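Putative modification methylase (Thermus thermophilus, PDB 2ZIF) probably methylates cytosine at N4 in DNA, as a member of the N(4)/N(6)-methyltransferase family that uses S-adenosylmethionine as methyl donor. Local coordinates at residues L126-L131 against L171-P176; V41-T46 against D237-P242. All coordinates share one frame; numbering follows the deposited sequence.

Contact 1 (L126-L131 against L171-P176)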
loop_
_atom_site.group_PDB
_atom_site.type_symbol
_atom_site.label_atom_id
_atom_site.label_comp_id
_atom_site.label_asym_id
_atom_site.label_seq_id
_atom_site.Cartn_x
_atom_site.Cartn_y
_atom_site.Cartn_z
ATOM N N LEU B 126 3.533 -13.960 10.023
ATOM C CA LEU B 126 4.831 -14.337 10.547
ATOM C C LEU B 126 5.061 -13.745 11.935
ATOM O O LEU B 126 6.095 -13.982 12.554
ATOM C CB LEU B 126 5.940 -13.896 9.585
ATOM C CG LEU B 126 5.872 -14.456 8.156
ATOM C CD1 LEU B 126 7.179 -14.168 7.440
ATOM C CD2 LEU B 126 5.640 -15.958 8.185
ATOM N N GLY B 127 4.099 -12.970 12.422
ATOM C CA GLY B 127 4.237 -12.386 13.744
ATOM C C GLY B 127 4.552 -10.899 13.819
ATOM O O GLY B 127 4.435 -10.296 14.888
ATOM N N PHE B 128 4.945 -10.299 12.698
ATOM C CA PHE B 128 5.276 -8.875 12.673
ATOM C C PHE B 128 4.107 -7.955 13.004
ATOM O O PHE B 128 2.954 -8.274 12.727
ATOM C CB PHE B 128 5.814 -8.478 11.292
ATOM C CG PHE B 128 7.217 -8.920 11.033
ATOM C CD1 PHE B 128 8.283 -8.262 11.623
ATOM C CD2 PHE B 128 7.477 -9.973 10.171
ATOM C CE1 PHE B 128 9.576 -8.640 11.354
ATOM C CE2 PHE B 128 8.783 -10.360 9.891
ATOM C CZ PHE B 128 9.831 -9.695 10.480
ATOM N N ASP B 129 4.424 -6.818 13.612
ATOM C CA ASP B 129 3.427 -5.805 13.914
ATOM C C ASP B 129 3.514 -4.864 12.720
ATOM O O ASP B 129 4.600 -4.378 12.385
ATOM C CB ASP B 129 3.779 -5.010 15.177
ATOM C CG ASP B 129 3.108 -5.557 16.421
ATOM O OD1 ASP B 129 1.944 -6.001 16.320
ATOM O OD2 ASP B 129 3.737 -5.523 17.499
ATOM N N ASN B 130 2.392 -4.607 12.071
ATOM C CA ASN B 130 2.420 -3.711 10.931
ATOM C C ASN B 130 2.388 -2.254 11.359
ATOM O O ASN B 130 1.564 -1.851 12.180
ATOM C CB ASN B 130 1.242 -3.966 10.001
ATOM C CG ASN B 130 1.235 -3.023 8.817
ATOM O OD1 ASN B 130 2.039 -3.160 7.889
ATOM N ND2 ASN B 130 0.336 -2.050 8.849
ATOM N N LEU B 131 3.303 -1.477 10.796
ATOM C CA LEU B 131 3.380 -0.052 11.055
ATOM C C LEU B 131 3.018 0.652 9.741
ATOM O O LEU B 131 2.985 0.019 8.677
ATOM C CB LEU B 131 4.799 0.332 11.495
ATOM C CG LEU B 131 5.040 0.485 13.000
ATOM C CD1 LEU B 131 4.463 -0.717 13.744
ATOM C CD2 LEU B 131 6.531 0.623 13.276
ATOM N N LEU B 171 7.652 -0.401 3.309
ATOM C CA LEU B 171 6.953 -1.192 4.318
ATOM C C LEU B 171 7.718 -1.257 5.632
ATOM O O LEU B 171 8.930 -1.421 5.642
ATOM C CB LEU B 171 6.709 -2.602 3.780
ATOM C CG LEU B 171 5.985 -2.665 2.429
ATOM C CD1 LEU B 171 5.891 -4.116 1.956
ATOM C CD2 LEU B 171 4.604 -2.040 2.554
ATOM N N MET B 172 6.994 -1.122 6.737
ATOM C CA MET B 172 7.590 -1.144 8.074
ATOM C C MET B 172 6.996 -2.271 8.931
ATOM O O MET B 172 5.826 -2.226 9.319
ATOM C CB MET B 172 7.340 0.195 8.779
ATOM C CG MET B 172 7.691 1.427 7.955
ATOM S SD MET B 172 9.408 1.921 8.107
ATOM C CE MET B 172 9.234 3.656 7.924
ATOM N N GLN B 173 7.815 -3.275 9.226
ATOM C CA GLN B 173 7.381 -4.401 10.039
ATOM C C GLN B 173 8.200 -4.466 11.318
ATOM O O GLN B 173 9.400 -4.751 11.294
ATOM C CB GLN B 173 7.502 -5.706 9.247
ATOM C CG GLN B 173 6.189 -6.165 8.648
ATOM C CD GLN B 173 5.580 -5.135 7.737
ATOM O OE1 GLN B 173 6.177 -4.767 6.725
ATOM N NE2 GLN B 173 4.388 -4.661 8.076
ATOM N N ARG B 174 7.531 -4.185 12.431
ATOM C CA ARG B 174 8.156 -4.167 13.748
ATOM C C ARG B 174 7.968 -5.483 14.504
ATOM O O ARG B 174 6.872 -6.053 14.542
ATOM C CB ARG B 174 7.568 -3.010 14.574
ATOM C CG ARG B 174 8.274 -2.719 15.892
ATOM C CD ARG B 174 7.286 -2.251 16.956
ATOM N NE ARG B 174 6.920 -0.840 16.838
ATOM C CZ ARG B 174 5.804 -0.311 17.342
ATOM N NH1 ARG B 174 5.548 0.985 17.194
ATOM N NH2 ARG B 174 4.926 -1.082 17.975
ATOM N N LYS B 175 9.051 -5.964 15.104
ATOM C CA LYS B 175 9.001 -7.192 15.890
ATOM C C LYS B 175 8.576 -6.821 17.297
ATOM O O LYS B 175 9.271 -6.073 17.981
ATOM C CB LYS B 175 10.372 -7.868 15.964
ATOM C CG LYS B 175 10.427 -9.005 16.989
ATOM C CD LYS B 175 11.703 -9.814 16.855
ATOM C CE LYS B 175 11.668 -11.049 17.736
ATOM N NZ LYS B 175 12.888 -11.884 17.545
ATOM N N PRO B 176 7.429 -7.340 17.748
ATOM C CA PRO B 176 6.948 -7.035 19.097
ATOM C C PRO B 176 7.895 -7.651 20.124
ATOM O O PRO B 176 8.683 -8.538 19.797
ATOM C CB PRO B 176 5.573 -7.688 19.119
ATOM C CG PRO B 176 5.795 -8.916 18.272
ATOM C CD PRO B 176 6.595 -8.373 17.105
HETATM O O HOH W 1 4.146 -0.995 6.727
#
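Asn130 CG stands anti to its backbone N (chi1 179°) and the Gln173 chain folds back at chi2 (58°), bringing OD1 and NE2 together on the face that non-hydrogen-bonded pairing gives both residues. Their strands, 129-137 and 167-174, are an antiparallel part of the methyltransferase fold's mixed sheet, away from the S-adenosylmethionine site. The amides are nearly coplanar; Gln173 NE2 gives Asn130 OD1 a weak, bent bond (2.8 Å), OD1 also accepts from Gln120 NE2, and Asn130 ND2 donates to Val112 O of the second subunit. Gln173 CG lies 3.5 Å from Phe128 CB, its amide almost perpendicular to the ring. On the reverse face Leu131 sets CD1 over the centre of the Arg174 guanidinium, and Pro176 CB touches Asp129 OD2 at 3.3 Å. Asp129 and Arg174 form a hydrogen-bonded pair, Asp129 N to Arg174 O 2.7 Å and Arg174 N to Asp129 O 2.9 Å. The Asp129 carboxylate has its salt bridge with Arg109 of the second subunit, so this face also meets that subunit. Gly127 closes helix 115-124 in a Schellman motif; strand 91-101 pairs with the far edge of 167-174, and Phe84 of helix 65-86 meets the Phe128 ring edge-to-face.

Contact 2 (V41-T46 against D237-P242)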
loop_
_atom_site.group_PDB
_atom_site.type_symbol
_atom_site.label_atom_id
_atom_site.label_comp_id
_atom_site.label_asym_id
_atom_site.label_seq_id
_atom_site.Cartn_x
_atom_site.Cartn_y
_atom_site.Cartn_z
ATOM N N VAL B 41 20.143 -8.574 15.571
ATOM C CA VAL B 41 20.024 -7.506 14.578
ATOM C C VAL B 41 19.038 -6.440 15.036
ATOM O O VAL B 41 17.970 -6.745 15.564
ATOM C CB VAL B 41 19.565 -8.060 13.203
ATOM C CG1 VAL B 41 19.399 -6.915 12.200
ATOM C CG2 VAL B 41 20.576 -9.072 12.693
ATOM N N HIS B 42 19.398 -5.184 14.820
ATOM C CA HIS B 42 18.548 -4.077 15.234
ATOM C C HIS B 42 17.680 -3.499 14.128
ATOM O O HIS B 42 16.564 -3.063 14.379
ATOM C CB HIS B 42 19.419 -2.965 15.804
ATOM C CG HIS B 42 20.400 -3.446 16.823
ATOM N ND1 HIS B 42 20.030 -3.790 18.104
ATOM C CD2 HIS B 42 21.727 -3.692 16.732
ATOM C CE1 HIS B 42 21.090 -4.226 18.760
ATOM N NE2 HIS B 42 22.131 -4.176 17.949
ATOM N N LEU B 43 18.189 -3.505 12.901
ATOM C CA LEU B 43 17.447 -2.928 11.796
ATOM C C LEU B 43 17.744 -3.608 10.474
ATOM O O LEU B 43 18.900 -3.867 10.148
ATOM C CB LEU B 43 17.806 -1.439 11.665
ATOM C CG LEU B 43 16.869 -0.441 10.957
ATOM C CD1 LEU B 43 17.694 0.696 10.337
ATOM C CD2 LEU B 43 16.063 -1.125 9.892
ATOM N N VAL B 44 16.696 -3.896 9.712
ATOM C CA VAL B 44 16.869 -4.475 8.385
ATOM C C VAL B 44 16.279 -3.542 7.312
ATOM O O VAL B 44 15.099 -3.207 7.351
ATOM C CB VAL B 44 16.177 -5.842 8.251
ATOM C CG1 VAL B 44 16.161 -6.272 6.785
ATOM C CG2 VAL B 44 16.909 -6.884 9.091
ATOM N N VAL B 45 17.118 -3.091 6.383
ATOM C CA VAL B 45 16.642 -2.269 5.273
ATOM C C VAL B 45 17.015 -3.027 4.003
ATOM O O VAL B 45 18.184 -3.389 3.799
ATOM C CB VAL B 45 17.305 -0.887 5.211
ATOM C CG1 VAL B 45 16.724 -0.107 4.027
ATOM C CG2 VAL B 45 17.077 -0.136 6.507
ATOM N N THR B 46 16.030 -3.268 3.148
ATOM C CA THR B 46 16.299 -4.013 1.933
ATOM C C THR B 46 15.214 -3.849 0.886
ATOM O O THR B 46 14.145 -3.297 1.144
ATOM C CB THR B 46 16.448 -5.530 2.252
ATOM O OG1 THR B 46 16.829 -6.250 1.066
ATOM C CG2 THR B 46 15.126 -6.094 2.776
ATOM N N ASP B 237 24.470 0.116 16.281
ATOM C CA ASP B 237 23.615 -1.028 15.997
ATOM C C ASP B 237 24.031 -1.791 14.764
ATOM O O ASP B 237 24.908 -1.368 14.009
ATOM C CB ASP B 237 22.164 -0.596 15.813
ATOM C CG ASP B 237 21.530 -0.141 17.097
ATOM O OD1 ASP B 237 21.748 -0.801 18.138
ATOM O OD2 ASP B 237 20.802 0.869 17.064
ATOM N N VAL B 238 23.375 -2.925 14.560
ATOM C CA VAL B 238 23.633 -3.777 13.411
ATOM C C VAL B 238 22.510 -3.593 12.397
ATOM O O VAL B 238 21.336 -3.782 12.716
ATOM C CB VAL B 238 23.710 -5.263 13.836
ATOM C CG1 VAL B 238 23.812 -6.161 12.605
ATOM C CG2 VAL B 238 24.918 -5.468 14.738
ATOM N N VAL B 239 22.873 -3.194 11.184
ATOM C CA VAL B 239 21.889 -2.998 10.129
ATOM C C VAL B 239 22.029 -4.139 9.126
ATOM O O VAL B 239 23.128 -4.439 8.661
ATOM C CB VAL B 239 22.083 -1.627 9.444
ATOM C CG1 VAL B 239 21.094 -1.461 8.283
ATOM C CG2 VAL B 239 21.865 -0.515 10.473
ATOM N N LEU B 240 20.913 -4.784 8.805
ATOM C CA LEU B 240 20.946 -5.915 7.889
ATOM C C LEU B 240 20.218 -5.705 6.567
ATOM O O LEU B 240 19.156 -5.097 6.520
ATOM C CB LEU B 240 20.332 -7.141 8.570
ATOM C CG LEU B 240 20.741 -8.571 8.194
ATOM C CD1 LEU B 240 19.766 -9.528 8.868
ATOM C CD2 LEU B 240 20.726 -8.805 6.711
ATOM N N ASP B 241 20.811 -6.227 5.498
ATOM C CA ASP B 241 20.212 -6.207 4.173
ATOM C C ASP B 241 20.547 -7.581 3.605
ATOM O O ASP B 241 21.684 -7.828 3.198
ATOM C CB ASP B 241 20.823 -5.130 3.271
ATOM C CG ASP B 241 20.090 -5.012 1.941
ATOM O OD1 ASP B 241 19.474 -6.016 1.526
ATOM O OD2 ASP B 241 20.131 -3.931 1.309
ATOM N N PRO B 242 19.565 -8.498 3.578
ATOM C CA PRO B 242 19.806 -9.845 3.052
ATOM C C PRO B 242 19.956 -9.876 1.529
ATOM O O PRO B 242 20.363 -10.889 0.964
ATOM C CB PRO B 242 18.572 -10.633 3.505
ATOM C CG PRO B 242 17.910 -9.762 4.527
ATOM C CD PRO B 242 18.178 -8.373 4.034
#
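Strands 43-46 and 238-241 run parallel, their axes 4.4 Å apart at closest approach and inclined by 32°, as neighbours in the central sheet of the Rossmann-like methyltransferase fold. The ladder passes from strand to strand: Leu240 N bonds Leu43 O at 2.6 Å, and Val45 N then bonds Leu240 O. At the start, where the chain turns a corner at His42, Val238 O accepts from both His42 N and Leu43 N, each at 3.2 Å, and this shared acceptor ties the corner to the neighbouring strand.

Side chains alternate between the two faces. Val44 and Leu240 lie side by side and point the same way, Val44 CG2 resting 3.5 Å from Leu240 CB, while Val41 CG1 approaches the same CB from across; Val83 and Leu86 of helix 65-86 cover this side. The other face carries Leu43 and Val239. At the corner, Asp237 OD1 sits over the centre of one face of the His42 ring, which also packs on Arg180; Asp237 OD2 is held by Phe234 N and by a salt bridge to Arg180. An alanine in place of His42 would probably leave Asp237 OD1 without the ring beneath it and open a gap between the corner and Arg180.

The C-terminal ends point to the cofactor: Pro242 touches the bound S-adenosylmethionine, and its CD packs 3.8 Å from Thr46 CB. Thr249 OG1 lies within hydrogen-bonding reach of both Asp241 OD2 and Val45 O, two acceptors for its single proton, while Asp241 OD1 accepts from Phe243 N. The Thr46 hydroxyl is turned opposite its own amide nitrogen (chi1 -175°), and it donates to Asp241 OD1 at 2.7 Å, reaching it from above the carboxylate plane, 44° out of it.

After strand 23-26 and helix 29-34 the chain lays down 41-46, then passes through helix 65-86 and strand 91-101 to helix 115-124 and residues 126-131. Some 40 residues later it returns at 171-176, and contact 1 closes that shorter loop by antiparallel pairing. Only at 237-242 does it come back beside 41-46, so contact 2 closes a loop of about 190 residues that encloses the whole of contact 1; the two nest and do not cross. Strand 91-101 pairs with both 41-46 and 167-174, making one sheet of the two contacts. Contact 2 joins two parallel strands whose C-terminal ends lie by the S-adenosylmethionine site, whereas contact 1 reaches the second subunit.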